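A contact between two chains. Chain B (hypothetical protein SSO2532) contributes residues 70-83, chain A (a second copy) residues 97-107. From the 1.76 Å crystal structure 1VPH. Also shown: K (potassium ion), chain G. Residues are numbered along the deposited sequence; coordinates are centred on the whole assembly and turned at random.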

ATOM      1  N   GLY B  70       2.843  -0.969 -24.005  1.00 21.27           N
ATOM      2  CA  GLY B  70       2.937   0.478 -24.021  1.00 20.88           C
ATOM      3  C   GLY B  70       2.822   1.053 -22.600  1.00 19.93           C
ATOM      4  O   GLY B  70       3.662   1.857 -22.173  1.00 18.20           O
ATOM      5  N   LEU B  71       1.794   0.595 -21.882  1.00 19.15           N
ATOM      6  CA  LEU B  71       1.556   1.041 -20.505  1.00 18.65           C
ATOM      7  C   LEU B  71       2.728   0.679 -19.592  1.00 19.03           C
ATOM      8  O   LEU B  71       3.119   1.457 -18.719  1.00 18.13           O
ATOM      9  CB  LEU B  71       0.305   0.353 -19.948  1.00 17.63           C
ATOM     10  CG  LEU B  71       0.020   0.823 -18.514  1.00 21.94           C
ATOM     11  CD1 LEU B  71      -0.089   2.320 -18.417  1.00 21.25           C
ATOM     12  CD2 LEU B  71      -1.227   0.139 -18.051  1.00 20.17           C
ATOM     13  N   MET B  72       3.288  -0.505 -19.800  1.00 17.78           N
ATOM     14  CA  MET B  72       4.432  -0.921 -19.031  1.00 19.26           C
ATOM     15  C   MET B  72       5.576   0.038 -19.211  1.00 20.29           C
ATOM     16  O   MET B  72       6.226   0.409 -18.247  1.00 20.96           O
ATOM     17  CB  MET B  72       4.790  -2.349 -19.408  1.00 17.64           C
ATOM     18  CG  MET B  72       3.688  -3.353 -18.876  1.00 18.33           C
ATOM     19  SD  MET B  72       3.857  -5.031 -19.530  1.00 25.07           S
ATOM     20  CE  MET B  72       5.420  -5.350 -18.753  1.00 27.21           C
ATOM     21  N   GLU B  73       5.808   0.462 -20.448  1.00 20.26           N
ATOM     22  CA  GLU B  73       6.845   1.474 -20.733  1.00 20.24           C
ATOM     23  C   GLU B  73       6.506   2.779 -20.010  1.00 19.98           C
ATOM     24  O   GLU B  73       7.345   3.369 -19.325  1.00 20.27           O
ATOM     25  CB  GLU B  73       6.972   1.757 -22.218  1.00 21.03           C
ATOM     26  CG  GLU B  73       7.642   0.627 -22.982  1.00 33.86           C
ATOM     27  CD  GLU B  73       7.799   0.922 -24.483  1.00 40.98           C
ATOM     28  OE1 GLU B  73       8.078   2.092 -24.823  1.00 44.25           O
ATOM     29  OE2 GLU B  73       7.642  -0.016 -25.302  1.00 40.94           O
ATOM     30  N   ASP B  74       5.269   3.191 -20.156  1.00 21.05           N
ATOM     31  CA  ASP B  74       4.773   4.427 -19.483  1.00 19.91           C
ATOM     32  C   ASP B  74       5.010   4.394 -17.959  1.00 16.95           C
ATOM     33  O   ASP B  74       5.488   5.359 -17.359  1.00 18.90           O
ATOM     34  CB  ASP B  74       3.297   4.661 -19.739  1.00 16.39           C
ATOM     35  CG  ASP B  74       2.947   4.849 -21.202  1.00 22.32           C
ATOM     36  OD1 ASP B  74       3.796   5.396 -21.940  1.00 18.55           O
ATOM     37  OD2 ASP B  74       1.792   4.506 -21.565  1.00 21.06           O
ATOM     38  N   ILE B  75       4.669   3.286 -17.306  1.00 17.31           N
ATOM     39  CA  ILE B  75       4.901   3.130 -15.862  1.00 17.92           C
ATOM     40  C   ILE B  75       6.345   3.353 -15.483  1.00 18.83           C
ATOM     41  O   ILE B  75       6.664   4.121 -14.550  1.00 17.44           O
ATOM     42  CB  ILE B  75       4.361   1.771 -15.320  1.00 19.72           C
ATOM     43  CG1 ILE B  75       2.842   1.761 -15.447  1.00 18.85           C
ATOM     44  CG2 ILE B  75       4.778   1.472 -13.857  1.00 19.88           C
ATOM     45  CD1 ILE B  75       2.253   0.383 -15.276  1.00 23.57           C
ATOM     46  N   LEU B  76       7.239   2.692 -16.197  1.00 18.75           N
ATOM     47  CA  LEU B  76       8.650   2.839 -15.869  1.00 18.99           C
ATOM     48  C   LEU B  76       9.151   4.240 -16.196  1.00 17.64           C
ATOM     49  O   LEU B  76      10.013   4.752 -15.511  1.00 19.39           O
ATOM     50  CB  LEU B  76       9.453   1.840 -16.648  1.00 16.26           C
ATOM     51  CG  LEU B  76       9.247   0.403 -16.108  1.00 22.61           C
ATOM     52  CD1 LEU B  76      10.053  -0.592 -16.961  1.00 24.68           C
ATOM     53  CD2 LEU B  76       9.574   0.294 -14.640  1.00 20.11           C
ATOM     54  N   THR B  77       8.627   4.818 -17.263  1.00 19.47           N
ATOM     55  CA  THR B  77       9.021   6.175 -17.666  1.00 17.83           C
ATOM     56  C   THR B  77       8.626   7.116 -16.555  1.00 17.82           C
ATOM     57  O   THR B  77       9.373   7.966 -16.127  1.00 18.60           O
ATOM     58  CB  THR B  77       8.255   6.608 -18.920  1.00 20.35           C
ATOM     59  OG1 THR B  77       8.671   5.838 -20.057  1.00 19.54           O
ATOM     60  CG2 THR B  77       8.472   8.066 -19.159  1.00 20.07           C
ATOM     61  N   LYS B  78       7.383   7.026 -16.121  1.00 18.44           N
ATOM     62  CA  LYS B  78       6.914   7.876 -15.019  1.00 19.32           C
ATOM     63  C   LYS B  78       7.729   7.672 -13.735  1.00 19.35           C
ATOM     64  O   LYS B  78       8.114   8.613 -13.103  1.00 17.80           O
ATOM     65  CB  LYS B  78       5.428   7.648 -14.761  1.00 18.66           C
ATOM     66  CG  LYS B  78       4.867   8.494 -13.612  1.00 19.19           C
ATOM     67  CD  LYS B  78       4.786   9.973 -14.045  1.00 26.57           C
ATOM     68  CE  LYS B  78       5.020  10.963 -12.969  1.00 37.85           C
ATOM     69  NZ  LYS B  78       4.719  12.334 -13.580  1.00 31.36           N
ATOM     70  N   ILE B  79       8.010   6.421 -13.372  1.00 19.12           N
ATOM     71  CA  ILE B  79       8.846   6.125 -12.224  1.00 18.53           C
ATOM     72  C   ILE B  79      10.222   6.815 -12.341  1.00 19.60           C
ATOM     73  O   ILE B  79      10.678   7.530 -11.376  1.00 20.64           O
ATOM     74  CB  ILE B  79       8.999   4.623 -11.967  1.00 18.40           C
ATOM     75  CG1 ILE B  79       7.668   4.015 -11.551  1.00 18.96           C
ATOM     76  CG2 ILE B  79       9.996   4.417 -10.808  1.00 22.20           C
ATOM     77  CD1 ILE B  79       7.622   2.489 -11.565  1.00 23.25           C
ATOM     78  N   LYS B  80      10.882   6.629 -13.482  1.00 21.74           N
ATOM     79  CA  LYS B  80      12.184   7.267 -13.703  1.00 22.86           C
ATOM     80  C   LYS B  80      12.092   8.803 -13.545  1.00 21.82           C
ATOM     81  O   LYS B  80      12.921   9.413 -12.871  1.00 20.99           O
ATOM     82  CB  LYS B  80      12.730   6.912 -15.071  1.00 25.16           C
ATOM     83  CG  LYS B  80      13.165   5.477 -15.172  1.00 32.13           C
ATOM     84  CD  LYS B  80      14.072   5.291 -16.420  1.00 44.58           C
ATOM     85  CE  LYS B  80      13.637   4.118 -17.279  1.00 48.42           C
ATOM     86  NZ  LYS B  80      14.374   4.159 -18.578  1.00 55.26           N
ATOM     87  N   GLU B  81      11.075   9.415 -14.161  1.00 20.39           N
ATOM     88  CA  GLU B  81      10.916  10.871 -14.127  1.00 20.56           C
ATOM     89  C   GLU B  81      10.716  11.342 -12.689  1.00 20.46           C
ATOM     90  O   GLU B  81      11.322  12.313 -12.242  1.00 22.83           O
ATOM     91  CB  GLU B  81       9.769  11.323 -15.049  1.00 21.24           C
ATOM     92  CG  GLU B  81      10.085  11.083 -16.525  1.00 16.43           C
ATOM     93  CD  GLU B  81       8.958  11.360 -17.430  1.00 21.39           C
ATOM     94  OE1 GLU B  81       7.896  11.722 -16.876  1.00 20.22           O
ATOM     95  OE2 GLU B  81       9.124  11.226 -18.715  1.00 21.81           O
ATOM     96  N   PHE B  82       9.917  10.593 -11.941  1.00 19.71           N
ATOM     97  CA  PHE B  82       9.573  10.922 -10.549  1.00 19.96           C
ATOM     98  C   PHE B  82      10.802  10.769  -9.645  1.00 19.41           C
ATOM     99  O   PHE B  82      11.001  11.569  -8.705  1.00 21.59           O
ATOM    100  CB  PHE B  82       8.420  10.017 -10.064  1.00 19.84           C
ATOM    101  CG  PHE B  82       8.042  10.249  -8.647  1.00 21.02           C
ATOM    102  CD1 PHE B  82       7.477  11.440  -8.267  1.00 30.70           C
ATOM    103  CD2 PHE B  82       8.209   9.240  -7.710  1.00 25.56           C
ATOM    104  CE1 PHE B  82       7.110  11.636  -6.907  1.00 34.09           C
ATOM    105  CE2 PHE B  82       7.861   9.432  -6.393  1.00 33.24           C
ATOM    106  CZ  PHE B  82       7.309  10.617  -5.998  1.00 32.79           C
ATOM    107  N   THR B  83      11.613   9.732  -9.894  1.00 20.03           N
ATOM    108  CA  THR B  83      12.707   9.384  -8.960  1.00 20.46           C
ATOM    109  C   THR B  83      14.056  10.010  -9.294  1.00 20.67           C
ATOM    110  O   THR B  83      14.939  10.024  -8.425  1.00 22.76           O
ATOM    111  CB  THR B  83      12.905   7.892  -8.827  1.00 18.07           C
ATOM    112  OG1 THR B  83      13.161   7.335 -10.101  1.00 20.27           O
ATOM    113  CG2 THR B  83      11.714   7.250  -8.235  1.00 24.58           C
TER
HETATM  114  K     K G 138      -6.455   1.626 -20.687  1.00 22.25           K
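Chain A, residues 97-107: NAHAHLGATFL

How does the chain A segment lie on chain B? Residues 98-107 of chain A form a helix, with N97(A) at the N-cap position just before it, and they pack against the helix of residues 70-83 in chain B. The two axes come within 10.1 Å and cross at -59°, with the N-to-C directions running more alike than opposed. Two pairs mark the register: the CA atoms of L71(B) and A98(A) are 6.7 Å apart, and those of I75(B) and L102(A) 6.2 Å. No hydrogen bond crosses between the stretches. Both helices are held by regular backbone bonds from residue i+4 to residue i, such as T105(A) N to H101(A) O at 2.8 Å. The contact is van der Waals packing, mostly between side chains, and buries 486 Å² in all.

What does the middle of the contact look like? The CA-to-CB bond of L102(A) points sideways to chain B, but its m,t rotamer carries the end of the side chain nearer. There CD2 of L102(A) reaches 3.7 Å from both CA and CG1 of I75(B), and lies 3.9 Å from the backbone O of D74(B) and 4.2 Å from CB of K78(B). A single methyl group is thus lodged among three residues of the opposing helix, close enough to touch its backbone. I75(B), also m,t, extends CD1 to 3.9 Å from OG1 of T105(A). That hydroxyl is engaged within its own helix: the m rotamer brings OG1 of T105(A) to 2.7 Å from O of H101(A), to which it donates a hydrogen bond.

How does a leucine meet the ring of H101(A)? Its m rotamer and a chi2 of -83° orient the imidazole so that NE2 of H101(A) binds the potassium ion K at 2.4 Å, while ND1 is hydrogen-bonded elsewhere in the structure. Both nitrogens bind in the plane of the ring, and a face is left for carbon to cover. L71(B), in the t,p rotamer, places CD2 over that face, 3.6 Å from CG of H101(A) and 3.9 Å from the ring centroid, a CH-pi contact. Nearby, the small A98(A) points its CB toward chain B, and that CB lies 4.1 Å from OD2 of D74(B).

How is the far end closed? F106(A) gives up the largest area of any residue here, 83 Å². It leaves its helix sideways to chain B, but chi1 of -89° and chi2 of 80° bring the end of the ring nearer, where CZ of F106(A) lies 3.8 Å from CG1 of I79(B). F82(B), with chi1 at 178°, points toward chain A and offers its face to the edge of F106(A); the planes stand at 84° with centroids 5.9 Å apart. K78(B) contributes the aliphatic part of its chain, CG lying 4.1 Å from CE1 of F106(A). Its t chi1 and p chi2 begin a path whose end leads away, and NZ of K78(B) is hydrogen-bonded elsewhere in the structure.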

ATOM      1  N   ASN A  97      -6.458   6.471 -21.674  1.00 22.06           N
ATOM      2  CA  ASN A  97      -6.535   6.568 -20.233  1.00 20.55           C
ATOM      3  C   ASN A  97      -5.238   6.147 -19.545  1.00 17.17           C
ATOM      4  O   ASN A  97      -5.250   5.721 -18.421  1.00 19.11           O
ATOM      5  CB  ASN A  97      -7.708   5.725 -19.679  1.00 19.19           C
ATOM      6  CG  ASN A  97      -7.542   4.265 -19.957  1.00 20.75           C
ATOM      7  OD1 ASN A  97      -6.526   3.824 -20.514  1.00 21.05           O
ATOM      8  ND2 ASN A  97      -8.553   3.474 -19.574  1.00 22.75           N
ATOM      9  N   ALA A  98      -4.123   6.282 -20.241  1.00 19.31           N
ATOM     10  CA  ALA A  98      -2.826   5.969 -19.609  1.00 20.32           C
ATOM     11  C   ALA A  98      -2.713   6.637 -18.219  1.00 20.12           C
ATOM     12  O   ALA A  98      -2.272   6.013 -17.241  1.00 19.62           O
ATOM     13  CB  ALA A  98      -1.688   6.434 -20.468  1.00 21.12           C
ATOM     14  N   HIS A  99      -3.078   7.911 -18.142  1.00 19.27           N
ATOM     15  CA  HIS A  99      -2.961   8.652 -16.885  1.00 19.69           C
ATOM     16  C   HIS A  99      -3.650   7.904 -15.738  1.00 19.24           C
ATOM     17  O   HIS A  99      -3.165   7.888 -14.640  1.00 20.27           O
ATOM     18  CB  HIS A  99      -3.544  10.047 -17.007  1.00 21.25           C
ATOM     19  CG  HIS A  99      -5.015  10.077 -17.242  1.00 20.25           C
ATOM     20  ND1 HIS A  99      -5.570   9.837 -18.474  1.00 27.32           N
ATOM     21  CD2 HIS A  99      -6.047  10.228 -16.384  1.00 24.30           C
ATOM     22  CE1 HIS A  99      -6.885   9.893 -18.378  1.00 27.67           C
ATOM     23  NE2 HIS A  99      -7.200  10.142 -17.123  1.00 28.09           N
ATOM     24  N   ALA A 100      -4.806   7.318 -16.017  1.00 18.49           N
ATOM     25  CA  ALA A 100      -5.587   6.649 -15.012  1.00 19.47           C
ATOM     26  C   ALA A 100      -4.903   5.401 -14.489  1.00 20.42           C
ATOM     27  O   ALA A 100      -4.884   5.131 -13.289  1.00 18.92           O
ATOM     28  CB  ALA A 100      -6.943   6.311 -15.559  1.00 18.19           C
ATOM     29  N   HIS A 101      -4.320   4.648 -15.397  1.00 19.12           N
ATOM     30  CA  HIS A 101      -3.513   3.519 -15.028  1.00 18.82           C
ATOM     31  C   HIS A 101      -2.334   3.925 -14.161  1.00 19.83           C
ATOM     32  O   HIS A 101      -2.006   3.242 -13.198  1.00 18.03           O
ATOM     33  CB  HIS A 101      -2.993   2.817 -16.276  1.00 16.28           C
ATOM     34  CG  HIS A 101      -4.042   2.138 -17.070  1.00 18.42           C
ATOM     35  ND1 HIS A 101      -4.517   0.871 -16.761  1.00 15.97           N
ATOM     36  CD2 HIS A 101      -4.665   2.512 -18.205  1.00 19.19           C
ATOM     37  CE1 HIS A 101      -5.400   0.519 -17.677  1.00 17.56           C
ATOM     38  NE2 HIS A 101      -5.531   1.506 -18.535  1.00 19.64           N
ATOM     39  N   LEU A 102      -1.657   5.000 -14.541  1.00 19.11           N
ATOM     40  CA  LEU A 102      -0.482   5.428 -13.777  1.00 19.46           C
ATOM     41  C   LEU A 102      -0.862   5.797 -12.352  1.00 19.57           C
ATOM     42  O   LEU A 102      -0.209   5.365 -11.427  1.00 20.90           O
ATOM     43  CB  LEU A 102       0.191   6.618 -14.470  1.00 16.90           C
ATOM     44  CG  LEU A 102       0.799   6.275 -15.848  1.00 18.37           C
ATOM     45  CD1 LEU A 102       1.317   7.520 -16.485  1.00 19.62           C
ATOM     46  CD2 LEU A 102       1.963   5.349 -15.619  1.00 23.67           C
ATOM     47  N   GLY A 103      -1.944   6.553 -12.208  1.00 20.28           N
ATOM     48  CA  GLY A 103      -2.390   7.027 -10.867  1.00 21.09           C
ATOM     49  C   GLY A 103      -2.772   5.839  -9.991  1.00 20.45           C
ATOM     50  O   GLY A 103      -2.385   5.768  -8.865  1.00 20.83           O
ATOM     51  N   ALA A 104      -3.467   4.863 -10.598  1.00 21.56           N
ATOM     52  CA  ALA A 104      -3.932   3.670  -9.901  1.00 20.38           C
ATOM     53  C   ALA A 104      -2.731   2.811  -9.514  1.00 22.29           C
ATOM     54  O   ALA A 104      -2.689   2.257  -8.425  1.00 22.49           O
ATOM     55  CB  ALA A 104      -4.815   2.870 -10.768  1.00 24.48           C
ATOM     56  N   THR A 105      -1.771   2.691 -10.420  1.00 20.83           N
ATOM     57  CA  THR A 105      -0.514   1.967 -10.118  1.00 23.05           C
ATOM     58  C   THR A 105       0.167   2.546  -8.869  1.00 22.69           C
ATOM     59  O   THR A 105       0.578   1.785  -7.942  1.00 24.07           O
ATOM     60  CB  THR A 105       0.423   1.947 -11.344  1.00 23.67           C
ATOM     61  OG1 THR A 105      -0.246   1.288 -12.437  1.00 22.54           O
ATOM     62  CG2 THR A 105       1.679   1.182 -11.074  1.00 24.16           C
ATOM     63  N   PHE A 106       0.336   3.872  -8.828  1.00 21.97           N
ATOM     64  CA  PHE A 106       0.942   4.546  -7.691  1.00 22.29           C
ATOM     65  C   PHE A 106       0.111   4.528  -6.420  1.00 24.98           C
ATOM     66  O   PHE A 106       0.663   4.264  -5.337  1.00 25.22           O
ATOM     67  CB  PHE A 106       1.328   5.971  -8.057  1.00 22.45           C
ATOM     68  CG  PHE A 106       2.708   6.074  -8.629  1.00 25.08           C
ATOM     69  CD1 PHE A 106       2.952   5.773  -9.937  1.00 28.25           C
ATOM     70  CD2 PHE A 106       3.762   6.516  -7.838  1.00 27.97           C
ATOM     71  CE1 PHE A 106       4.221   5.894 -10.463  1.00 31.22           C
ATOM     72  CE2 PHE A 106       5.015   6.612  -8.366  1.00 30.49           C
ATOM     73  CZ  PHE A 106       5.223   6.301  -9.690  1.00 25.75           C
ATOM     74  N   LEU A 107      -1.212   4.737  -6.529  1.00 21.99           N
ATOM     75  CA  LEU A 107      -2.016   4.860  -5.330  1.00 20.48           C
ATOM     76  C   LEU A 107      -2.334   3.517  -4.704  1.00 22.11           C
ATOM     77  O   LEU A 107      -2.419   3.412  -3.489  1.00 22.75           O
ATOM     78  CB  LEU A 107      -3.322   5.589  -5.599  1.00 19.10           C
ATOM     79  CG  LEU A 107      -3.079   7.038  -5.986  1.00 19.74           C
ATOM     80  CD1 LEU A 107      -4.309   7.594  -6.565  1.00 23.45           C
ATOM     81  CD2 LEU A 107      -2.548   7.832  -4.782  1.00 24.25           C
TER
HETATM   82  O   HOH W   1      -8.454   0.446 -19.559  1.00 33.99           O